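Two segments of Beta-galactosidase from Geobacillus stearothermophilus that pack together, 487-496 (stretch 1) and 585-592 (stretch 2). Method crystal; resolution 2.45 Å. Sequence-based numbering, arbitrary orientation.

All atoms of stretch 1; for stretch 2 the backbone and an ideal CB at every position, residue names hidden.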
# COMPACT_ATOMS: atom_id res chain seq x y z
N LEU A 487 -24.97 34.64 2.39
CA LEU A 487 -24.52 34.61 3.78
C LEU A 487 -24.60 35.99 4.41
O LEU A 487 -25.05 36.16 5.56
CB LEU A 487 -23.09 34.06 3.86
CG LEU A 487 -22.97 32.59 3.42
CD1 LEU A 487 -21.51 32.14 3.37
CD2 LEU A 487 -23.81 31.67 4.32
N LYS A 488 -24.16 36.98 3.65
CA LYS A 488 -24.16 38.37 4.07
C LYS A 488 -25.57 38.81 4.44
O LYS A 488 -25.81 39.33 5.54
CB LYS A 488 -23.56 39.24 2.96
CG LYS A 488 -23.33 40.69 3.31
CD LYS A 488 -22.97 41.45 2.05
CE LYS A 488 -22.61 42.89 2.34
NZ LYS A 488 -22.52 43.65 1.06
N GLU A 489 -26.52 38.59 3.52
CA GLU A 489 -27.92 38.92 3.80
C GLU A 489 -28.45 38.19 5.01
O GLU A 489 -29.18 38.76 5.83
CB GLU A 489 -28.80 38.60 2.59
CG GLU A 489 -28.68 39.62 1.48
CD GLU A 489 -29.11 41.01 1.93
OE1 GLU A 489 -30.34 41.27 1.97
OE2 GLU A 489 -28.22 41.84 2.23
N PHE A 490 -28.08 36.92 5.11
CA PHE A 490 -28.54 36.08 6.21
C PHE A 490 -28.13 36.69 7.54
O PHE A 490 -28.95 36.83 8.43
CB PHE A 490 -27.98 34.66 6.07
CG PHE A 490 -28.16 33.82 7.30
CD1 PHE A 490 -29.38 33.26 7.60
CD2 PHE A 490 -27.09 33.60 8.16
CE1 PHE A 490 -29.55 32.50 8.75
CE2 PHE A 490 -27.25 32.84 9.31
CZ PHE A 490 -28.47 32.29 9.61
N VAL A 491 -26.86 37.07 7.67
CA VAL A 491 -26.43 37.66 8.93
C VAL A 491 -27.09 39.01 9.14
O VAL A 491 -27.50 39.35 10.25
CB VAL A 491 -24.89 37.84 9.00
CG1 VAL A 491 -24.49 38.56 10.30
CG2 VAL A 491 -24.20 36.49 8.91
N ALA A 492 -27.22 39.76 8.05
CA ALA A 492 -27.70 41.13 8.15
C ALA A 492 -29.13 41.18 8.68
O ALA A 492 -29.48 42.07 9.47
CB ALA A 492 -27.61 41.83 6.78
N ASN A 493 -29.94 40.21 8.28
CA ASN A 493 -31.34 40.20 8.67
C ASN A 493 -31.60 39.48 9.99
O ASN A 493 -32.73 39.14 10.30
CB ASN A 493 -32.18 39.55 7.58
CG ASN A 493 -32.10 40.31 6.29
OD1 ASN A 493 -32.02 41.53 6.28
ND2 ASN A 493 -32.12 39.59 5.18
N GLY A 494 -30.55 39.23 10.76
CA GLY A 494 -30.72 38.66 12.08
C GLY A 494 -30.12 37.28 12.28
O GLY A 494 -30.12 36.77 13.40
N GLY A 495 -29.63 36.68 11.20
CA GLY A 495 -28.98 35.39 11.27
C GLY A 495 -27.72 35.39 12.12
O GLY A 495 -27.00 36.38 12.19
N THR A 496 -27.48 34.27 12.79
CA THR A 496 -26.23 34.03 13.50
C THR A 496 -25.42 32.98 12.73
O THR A 496 -25.86 31.85 12.55
CB THR A 496 -26.49 33.55 14.94
OG1 THR A 496 -27.07 34.61 15.70
CG2 THR A 496 -25.20 33.13 15.60
N UNK A 585 -21.11 41.69 15.64
CA UNK A 585 -22.47 42.03 15.30
C UNK A 585 -22.45 42.69 13.94
O UNK A 585 -21.59 43.50 13.65
CB UNK A 585 -23.11 42.94 16.36
N UNK A 586 -23.40 42.31 13.10
CA UNK A 586 -23.44 42.82 11.75
C UNK A 586 -24.89 42.96 11.34
O UNK A 586 -25.61 41.97 11.23
CB UNK A 586 -22.67 41.91 10.79
N UNK A 587 -25.33 44.20 11.12
CA UNK A 587 -26.74 44.44 10.89
C UNK A 587 -27.50 43.92 12.09
O UNK A 587 -27.10 44.17 13.22
CB UNK A 587 -27.22 43.78 9.60
N UNK A 588 -28.56 43.15 11.85
CA UNK A 588 -29.31 42.58 12.97
C UNK A 588 -28.69 41.30 13.52
O UNK A 588 -29.06 40.85 14.60
CB UNK A 588 -30.75 42.30 12.54
N UNK A 589 -27.73 40.73 12.80
CA UNK A 589 -27.21 39.43 13.19
C UNK A 589 -25.82 39.39 13.80
O UNK A 589 -25.29 40.41 14.25
CB UNK A 589 -27.21 38.52 11.96
N UNK A 590 -25.25 38.20 13.82
CA UNK A 590 -23.95 37.95 14.43
C UNK A 590 -23.14 36.96 13.63
O UNK A 590 -23.68 36.02 13.06
CB UNK A 590 -24.12 37.44 15.86
N UNK A 591 -21.82 37.17 13.59
CA UNK A 591 -20.92 36.26 12.90
C UNK A 591 -19.74 35.91 13.80
O UNK A 591 -19.02 36.78 14.27
CB UNK A 591 -20.43 36.88 11.59
N UNK A 592 -19.58 34.62 14.04
CA UNK A 592 -18.49 34.07 14.82
C UNK A 592 -17.45 33.36 13.95
O UNK A 592 -17.80 32.62 13.02
CB UNK A 592 -19.04 33.10 15.87

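Position 585 gives little to reason from: its CA-to-CB bond points away from stretch 1, and no atom of that stretch lies within 5.5 Å of the ideal CB. Many residues would suit; the deposited one is Gln585, which makes no contact here.

At position 586 the bond points sideways, but the ideal CB lies 3.8 Å from Val491 CG1, and the flank of the helix formed by Lys488, Val491 and Ala492 is within reach of a long side chain. A large apolar or aromatic group would suit. The residue is Tyr586, with chi1 at 178° (t). Its CD2 packs 3.8 Å from Val491 CG1, which sits at the ring edge, its CE2 lies 4.1 Å from Ala492 CB, and its OH reaches to 3.1 Å from Lys488 CE.

Position 587 opens the tight part of a type II' turn running from 586 to 589. Phi is 58° and psi -132°, values that favour glycine, and the ideal CB would stand 2.8 Å from Ala492 O, a clash. Both arguments agree with Gly587.

At 588 the backbone N donates a hydrogen bond to Ala492 O (2.8 Å, 161°), a contact that any residue with a free amide could make. The ideal CB points toward the end of the helix, 3.6 Å from Gly494 N, so a side chain must turn outward beyond CB; a flexible polar one would do. In Lys588 the extended chain leads away, leaving its CB against the backbone of Asn493 and Gly494.

Position 589 is the most restrictive. An ideal CB would fall 1.9 Å from Val491 O and 2.2 Å from Gly495 O, so only glycine fits. Gly589 brings its CA to 3.0 Å from Val491 O and 3.2 Å from Gly495 O, both as CA-H...O contacts.

Position 590 pairs with Thr496 in a parallel bridge, CA to CA 4.6 Å: its N donates to Gly495 O (3.0 Å, 161°), and Thr496 CA approaches its O at 3.3 Å. The ideal CB is 4.1 Å from Thr496 OG1, on the same face of the sheet, so beta-branched or polar residues seem plausible. The deposited Gln590 uses OE1 to accept from a water (2.9 Å) that also donates to Thr496 OG1 (2.8 Å).

At 591 the ideal CB points sideways, 4.6 Å from Val491 CG1; small apolar residues would suit, and Ala591 is found.

Position 592 has no stretch 1 atom within 5.5 Å of its ideal CB, so only a long side chain could return. Tyr592 does: CE1 lies 3.9 Å from Thr496 CG2, and OH donates to Gln590 OE1 at 2.7 Å.

Stretch 2 585-592: QYGKGQAY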
# COMPACT_ATOMS: atom_id res chain seq x y z
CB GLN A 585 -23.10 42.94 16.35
CG GLN A 585 -22.86 42.46 17.77
CD GLN A 585 -23.59 43.28 18.79
OE1 GLN A 585 -24.06 44.38 18.49
NE2 GLN A 585 -23.69 42.77 20.01
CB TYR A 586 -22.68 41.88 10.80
CG TYR A 586 -22.70 42.31 9.36
CD1 TYR A 586 -21.87 43.33 8.91
CD2 TYR A 586 -23.53 41.70 8.44
CE1 TYR A 586 -21.89 43.73 7.58
CE2 TYR A 586 -23.56 42.08 7.12
CZ TYR A 586 -22.73 43.10 6.70
OH TYR A 586 -22.76 43.49 5.37
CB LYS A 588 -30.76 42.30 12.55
CG LYS A 588 -31.60 43.54 12.33
CD LYS A 588 -33.02 43.15 11.90
CE LYS A 588 -33.83 44.34 11.40
NZ LYS A 588 -35.15 43.91 10.86
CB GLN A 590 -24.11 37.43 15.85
CG GLN A 590 -24.04 38.48 16.91
CD GLN A 590 -23.58 37.90 18.22
OE1 GLN A 590 -24.20 36.98 18.75
NE2 GLN A 590 -22.48 38.42 18.74
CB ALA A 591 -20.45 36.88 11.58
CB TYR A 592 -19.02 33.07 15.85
CG TYR A 592 -19.94 33.64 16.89
CD1 TYR A 592 -21.25 33.98 16.57
CD2 TYR A 592 -19.52 33.81 18.20
CE1 TYR A 592 -22.10 34.49 17.53
CE2 TYR A 592 -20.37 34.31 19.16
CZ TYR A 592 -21.66 34.65 18.82
OH TYR A 592 -22.51 35.15 19.76
O HOH W 1 -26.74 35.69 18.25
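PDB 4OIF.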